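Local coordinates for mbSHANK1 protein (Monosiga brevicollis, PDB 6X23) that contains a PDZ domain that binds a peptide of the potassium channel GIRK3, and may act as a scaffold that links receptors, at residues A[25-31]-A[43-49]; A[57-61]-A[95-99]. All blocks are in the same frame, centred on the assembly; numbering follows the deposited sequence.

Overall arrangement
The two contacts follow each other along the chain of one PDZ domain, their centres 10 Å apart. Contact 1 joins strands 26-29 and 44-48, and strand 26-29 is the edge to which the GIRK3 peptide adds a further antiparallel strand. Contact 2 lies on the Leu59 side of this pair, where the turn after helix 53-57 meets strand 91-99. Leu59 connects them: its CD2 packs 3.6 Å from Phe26 CG, 3.6 Å from Val45 CG2 and 3.9 Å from Val48 CG2, while its CD1 faces Ile96 in contact 2. Phe26 touches both Leu59 and an apolar side chain of the peptide, so the peptide-binding edge and the hydrophobic interior are continuous.

Contact 1 (A[25-31]-A[43-49])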
loop_
_atom_site.group_PDB
_atom_site.type_symbol
_atom_site.label_atom_id
_atom_site.label_comp_id
_atom_site.label_asym_id
_atom_site.label_seq_id
_atom_site.Cartn_x
_atom_site.Cartn_y
_atom_site.Cartn_z
ATOM N N GLY A 25 5.612 -7.473 1.549
ATOM C CA GLY A 25 6.375 -7.174 2.745
ATOM C C GLY A 25 5.925 -5.957 3.534
ATOM O O GLY A 25 6.746 -5.206 4.071
ATOM N N PHE A 26 4.621 -5.797 3.661
ATOM C CA PHE A 26 4.107 -4.675 4.463
ATOM C C PHE A 26 2.713 -5.014 4.956
ATOM O O PHE A 26 2.100 -5.946 4.463
ATOM C CB PHE A 26 4.120 -3.367 3.678
ATOM C CG PHE A 26 3.154 -3.275 2.533
ATOM C CD1 PHE A 26 3.476 -3.767 1.290
ATOM C CD2 PHE A 26 1.931 -2.671 2.686
ATOM C CE1 PHE A 26 2.591 -3.655 0.234
ATOM C CE2 PHE A 26 1.050 -2.561 1.629
ATOM C CZ PHE A 26 1.378 -3.053 0.401
ATOM N N ARG A 27 2.249 -4.276 5.970
ATOM C CA ARG A 27 0.897 -4.495 6.551
ATOM C C ARG A 27 0.011 -3.303 6.180
ATOM O O ARG A 27 0.347 -2.172 6.585
ATOM C CB ARG A 27 0.990 -4.663 8.072
ATOM C CG ARG A 27 1.760 -5.899 8.515
ATOM C CD ARG A 27 2.389 -5.724 9.885
ATOM N NE ARG A 27 3.380 -6.750 10.179
ATOM C CZ ARG A 27 3.225 -8.043 9.918
ATOM N NH1 ARG A 27 4.184 -8.900 10.223
ATOM N NH2 ARG A 27 2.113 -8.475 9.351
ATOM N N LEU A 28 -1.075 -3.550 5.441
ATOM C CA LEU A 28 -1.940 -2.475 5.030
ATOM C C LEU A 28 -3.002 -2.297 6.105
ATOM O O LEU A 28 -3.337 -3.225 6.834
ATOM C CB LEU A 28 -2.556 -2.810 3.686
ATOM C CG LEU A 28 -3.172 -1.625 2.993
ATOM C CD1 LEU A 28 -2.068 -0.649 2.579
ATOM C CD2 LEU A 28 -3.963 -2.164 1.827
ATOM N N SER A 29 -3.513 -1.095 6.237
ATOM C CA SER A 29 -4.367 -0.827 7.377
ATOM C C SER A 29 -5.306 0.306 7.017
ATOM O O SER A 29 -4.876 1.292 6.413
ATOM C CB SER A 29 -3.534 -0.448 8.595
ATOM O OG SER A 29 -4.363 -0.050 9.665
ATOM N N GLY A 30 -6.573 0.168 7.368
ATOM C CA GLY A 30 -7.430 1.312 7.141
ATOM C C GLY A 30 -8.890 0.922 7.151
ATOM O O GLY A 30 -9.276 -0.072 7.766
ATOM N N ALA A 31 -9.663 1.735 6.435
ATOM C CA ALA A 31 -11.123 1.689 6.451
ATOM C C ALA A 31 -11.654 0.310 6.083
ATOM O O ALA A 31 -11.416 -0.179 4.972
ATOM C CB ALA A 31 -11.675 2.736 5.481
ATOM N N GLN A 43 -6.848 3.221 2.518
ATOM C CA GLN A 43 -5.981 2.351 3.299
ATOM C C GLN A 43 -4.596 2.964 3.397
ATOM O O GLN A 43 -4.269 3.893 2.676
ATOM C CB GLN A 43 -5.887 0.966 2.661
ATOM C CG GLN A 43 -7.218 0.409 2.228
ATOM C CD GLN A 43 -8.199 0.345 3.369
ATOM O OE1 GLN A 43 -7.976 -0.365 4.354
ATOM N NE2 GLN A 43 -9.280 1.116 3.266
ATOM N N TRP A 44 -3.760 2.424 4.278
ATOM C CA TRP A 44 -2.424 2.988 4.416
ATOM C C TRP A 44 -1.438 1.965 4.972
ATOM O O TRP A 44 -1.815 0.956 5.570
ATOM C CB TRP A 44 -2.439 4.246 5.284
ATOM C CG TRP A 44 -3.056 4.068 6.616
ATOM C CD1 TRP A 44 -4.388 4.061 6.910
ATOM C CD2 TRP A 44 -2.366 3.904 7.861
ATOM N NE1 TRP A 44 -4.570 3.876 8.265
ATOM C CE2 TRP A 44 -3.345 3.784 8.870
ATOM C CE3 TRP A 44 -1.015 3.842 8.219
ATOM C CZ2 TRP A 44 -3.015 3.607 10.212
ATOM C CZ3 TRP A 44 -0.690 3.671 9.549
ATOM C CH2 TRP A 44 -1.686 3.551 10.530
ATOM N N VAL A 45 -0.159 2.262 4.749
ATOM C CA VAL A 45 0.964 1.408 5.127
ATOM C C VAL A 45 1.347 1.730 6.570
ATOM O O VAL A 45 1.576 2.896 6.911
ATOM C CB VAL A 45 2.153 1.633 4.172
ATOM C CG1 VAL A 45 3.268 0.610 4.428
ATOM C CG2 VAL A 45 1.698 1.603 2.713
ATOM N N ARG A 46 1.176 0.722 7.429
ATOM C CA ARG A 46 1.363 0.832 8.906
ATOM C C ARG A 46 2.783 0.487 9.318
ATOM O O ARG A 46 3.194 1.001 10.361
ATOM C CB ARG A 46 0.408 -0.070 9.685
ATOM C CG ARG A 46 0.098 0.425 11.092
ATOM C CD ARG A 46 -1.204 -0.115 11.663
ATOM N NE ARG A 46 -2.286 0.849 11.822
ATOM C CZ ARG A 46 -2.389 1.717 12.825
ATOM N NH1 ARG A 46 -3.414 2.546 12.893
ATOM N NH2 ARG A 46 -1.467 1.763 13.765
ATOM N N ASN A 47 3.453 -0.347 8.536
ATOM C CA ASN A 47 4.865 -0.767 8.746
ATOM C C ASN A 47 5.330 -1.546 7.517
ATOM O O ASN A 47 4.489 -1.981 6.771
ATOM C CB ASN A 47 5.093 -1.554 10.039
ATOM C CG ASN A 47 4.874 -3.040 9.893
ATOM O OD1 ASN A 47 5.746 -3.748 9.411
ATOM N ND2 ASN A 47 3.713 -3.508 10.316
ATOM N N VAL A 48 6.644 -1.658 7.296
ATOM C CA VAL A 48 7.152 -2.358 6.077
ATOM C C VAL A 48 8.386 -3.191 6.441
ATOM O O VAL A 48 9.248 -2.673 7.181
ATOM C CB VAL A 48 7.464 -1.345 4.955
ATOM C CG1 VAL A 48 8.395 -1.914 3.895
ATOM C CG2 VAL A 48 6.198 -0.795 4.316
ATOM N N ASP A 49 8.465 -4.431 5.941
ATOM C CA ASP A 49 9.615 -5.284 6.228
ATOM C C ASP A 49 10.883 -4.651 5.672
ATOM O O ASP A 49 11.022 -4.570 4.444
ATOM C CB ASP A 49 9.430 -6.658 5.610
ATOM C CG ASP A 49 8.253 -7.368 6.166
ATOM O OD1 ASP A 49 7.800 -6.947 7.247
ATOM O OD2 ASP A 49 7.767 -8.320 5.520
HETATM O O HOH W 1 9.250 -4.890 2.656
#
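This antiparallel pair forms the peptide-binding edge of a PDZ domain, with Gly25 and Phe26 ending its GLGF-type carboxylate-binding loop. Phe26 faces Val48 and Leu28 faces Val45, both non-hydrogen-bonded pairs. Arg27 alone therefore spans two residues, Arg46 and Asn47, on the second strand: a beta bulge, at which Arg46 takes up nearly helical backbone angles. Arg46 N donates to Arg27 O (3.1 Å), whereas the return bond, Arg27 N to Asn47 O (3.3 Å), is weak. Further along, Trp44 N gives to Ser29 O (2.7 Å), though this oxygen's position is less certain, and Ser29 N to Trp44 O (2.7 Å) is weak from its bend. Arg27, Leu28 and Ser29 also pair with the bound peptide.

Phe26, Leu28, Val45 and Val48 turn their apolar side chains inward; Phe26 CB meets Val48 CG2 at 3.4 Å. On the other face, small Ser29 accepts at OG from Arg46 NE (3.1 Å). Gly30 must lack a side chain, since a CB would collide with Gln43 CA. Gln43 OE1 takes a hydrogen bond from His78, and Gln43 NE2 donates to Ala31 O (3.0 Å). At the loop end, Gly25 O accepts hydrogen bonds from Asp49 N (2.7 Å) and a water (2.9 Å), which also donates to Asp49 O (2.5 Å).

Contact 2 (A[57-61]-A[95-99]); sequences AGLQA and RIARR
A turn-to-strand contact of modest area, 192 Å², joins the chain that leaves helix 53-57 to the end of strand 91-99. Gly58, the first residue to leave helical angles after helix 53-57, forms a Schellman motif; the positive phi (95/16) would jam a CB against the preceding carbonyl, so glycine fits. Leu59 (-64/141) and Gln60 (-134/155) then run extended, with CA of Leu59 8.8 Å from CA of Ile96 and CA of Gln60 8.5 Å from CA of Arg98. Such spacing needs side chains to bridge it. Within the PDZ fold, this turn closes over one face of the sheet containing strands 10-18, 64-68 and 91-99. Arg98, long enough to cross and with chi1 and chi2 both t and chi3 m, donates from NH2 to Gly58 O (3.0 Å, 137° at the hydrogen). The same NH2 is salt-bridged to Asp63 OD2, which also accepts a hydrogen bond from Gln60 N. Gln60 CG lies over one guanidinium face, 3.4 Å from Arg98 NH2. Deeper, Leu59 (t, p) brings CD1 to 4.5 Å from CG2 of Ile96 (chi1 p).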
loop_
_atom_site.group_PDB
_atom_site.type_symbol
_atom_site.label_atom_id
_atom_site.label_comp_id
_atom_site.label_asym_id
_atom_site.label_seq_id
_atom_site.Cartn_x
_atom_site.Cartn_y
_atom_site.Cartn_z
ATOM N N ALA A 57 11.470 -1.253 -2.814
ATOM C CA ALA A 57 10.936 -0.323 -3.790
ATOM C C ALA A 57 10.636 1.039 -3.192
ATOM O O ALA A 57 10.242 1.955 -3.922
ATOM C CB ALA A 57 9.686 -0.899 -4.431
ATOM N N GLY A 58 10.809 1.204 -1.886
ATOM C CA GLY A 58 10.688 2.517 -1.285
ATOM C C GLY A 58 9.333 2.838 -0.723
ATOM O O GLY A 58 9.029 4.014 -0.505
ATOM N N LEU A 59 8.493 1.840 -0.517
ATOM C CA LEU A 59 7.293 2.049 0.272
ATOM C C LEU A 59 7.716 2.396 1.693
ATOM O O LEU A 59 8.701 1.859 2.198
ATOM C CB LEU A 59 6.425 0.784 0.254
ATOM C CG LEU A 59 5.026 1.043 0.785
ATOM C CD1 LEU A 59 4.283 1.944 -0.195
ATOM C CD2 LEU A 59 4.272 -0.246 1.017
ATOM N N GLN A 60 7.013 3.323 2.333
ATOM C CA GLN A 60 7.370 3.658 3.703
ATOM C C GLN A 60 6.127 3.711 4.566
ATOM O O GLN A 60 5.025 3.996 4.089
ATOM C CB GLN A 60 8.099 5.000 3.816
ATOM C CG GLN A 60 9.066 5.272 2.713
ATOM C CD GLN A 60 10.043 6.376 3.067
ATOM O OE1 GLN A 60 9.821 7.543 2.773
ATOM N NE2 GLN A 60 11.130 6.001 3.711
ATOM N N ALA A 61 6.328 3.482 5.862
ATOM C CA ALA A 61 5.224 3.560 6.805
ATOM C C ALA A 61 4.560 4.920 6.691
ATOM O O ALA A 61 5.228 5.941 6.510
ATOM C CB ALA A 61 5.722 3.321 8.230
ATOM N N ARG A 95 0.186 3.925 -6.565
ATOM C CA ARG A 95 0.371 5.355 -6.379
ATOM C C ARG A 95 -0.063 5.696 -4.961
ATOM O O ARG A 95 -1.135 5.276 -4.526
ATOM C CB ARG A 95 -0.442 6.152 -7.394
ATOM C CG ARG A 95 -0.261 7.655 -7.311
ATOM C CD ARG A 95 -1.021 8.307 -8.415
ATOM N NE ARG A 95 -0.630 9.700 -8.548
ATOM C CZ ARG A 95 -1.159 10.517 -9.454
ATOM N NH1 ARG A 95 -2.098 10.060 -10.276
ATOM N NH2 ARG A 95 -0.763 11.787 -9.533
ATOM N N ILE A 96 0.762 6.441 -4.240
ATOM C CA ILE A 96 0.529 6.713 -2.828
ATOM C C ILE A 96 0.724 8.191 -2.534
ATOM O O ILE A 96 1.336 8.928 -3.305
ATOM C CB ILE A 96 1.450 5.885 -1.922
ATOM C CG1 ILE A 96 2.924 6.132 -2.304
ATOM C CG2 ILE A 96 1.017 4.427 -1.960
ATOM C CD1 ILE A 96 3.658 7.147 -1.395
ATOM N N ALA A 97 0.232 8.592 -1.363
ATOM C CA ALA A 97 0.388 9.946 -0.842
ATOM C C ALA A 97 1.233 9.891 0.423
ATOM O O ALA A 97 0.995 9.054 1.295
ATOM C CB ALA A 97 -0.975 10.589 -0.566
ATOM N N ARG A 98 2.215 10.783 0.517
ATOM C CA ARG A 98 3.255 10.723 1.528
ATOM C C ARG A 98 3.407 12.082 2.182
ATOM O O ARG A 98 3.509 13.102 1.499
ATOM C CB ARG A 98 4.588 10.280 0.900
ATOM C CG ARG A 98 5.814 10.547 1.692
ATOM C CD ARG A 98 6.987 9.876 1.032
ATOM N NE ARG A 98 6.790 8.431 0.876
ATOM C CZ ARG A 98 7.504 7.655 0.051
ATOM N NH1 ARG A 98 8.457 8.174 -0.714
ATOM N NH2 ARG A 98 7.273 6.349 -0.017
ATOM N N ARG A 99 3.416 12.083 3.506
ATOM C CA ARG A 99 3.611 13.304 4.265
ATOM C C ARG A 99 4.900 13.975 3.836
ATOM O O ARG A 99 5.914 13.310 3.675
ATOM C CB ARG A 99 3.676 12.970 5.750
ATOM C CG ARG A 99 5.043 12.402 6.268
ATOM C CD ARG A 99 5.735 11.171 5.551
ATOM N NE ARG A 99 7.198 11.242 5.758
ATOM C CZ ARG A 99 8.062 11.848 4.919
ATOM N NH1 ARG A 99 7.641 12.357 3.770
ATOM N NH2 ARG A 99 9.378 11.929 5.190
#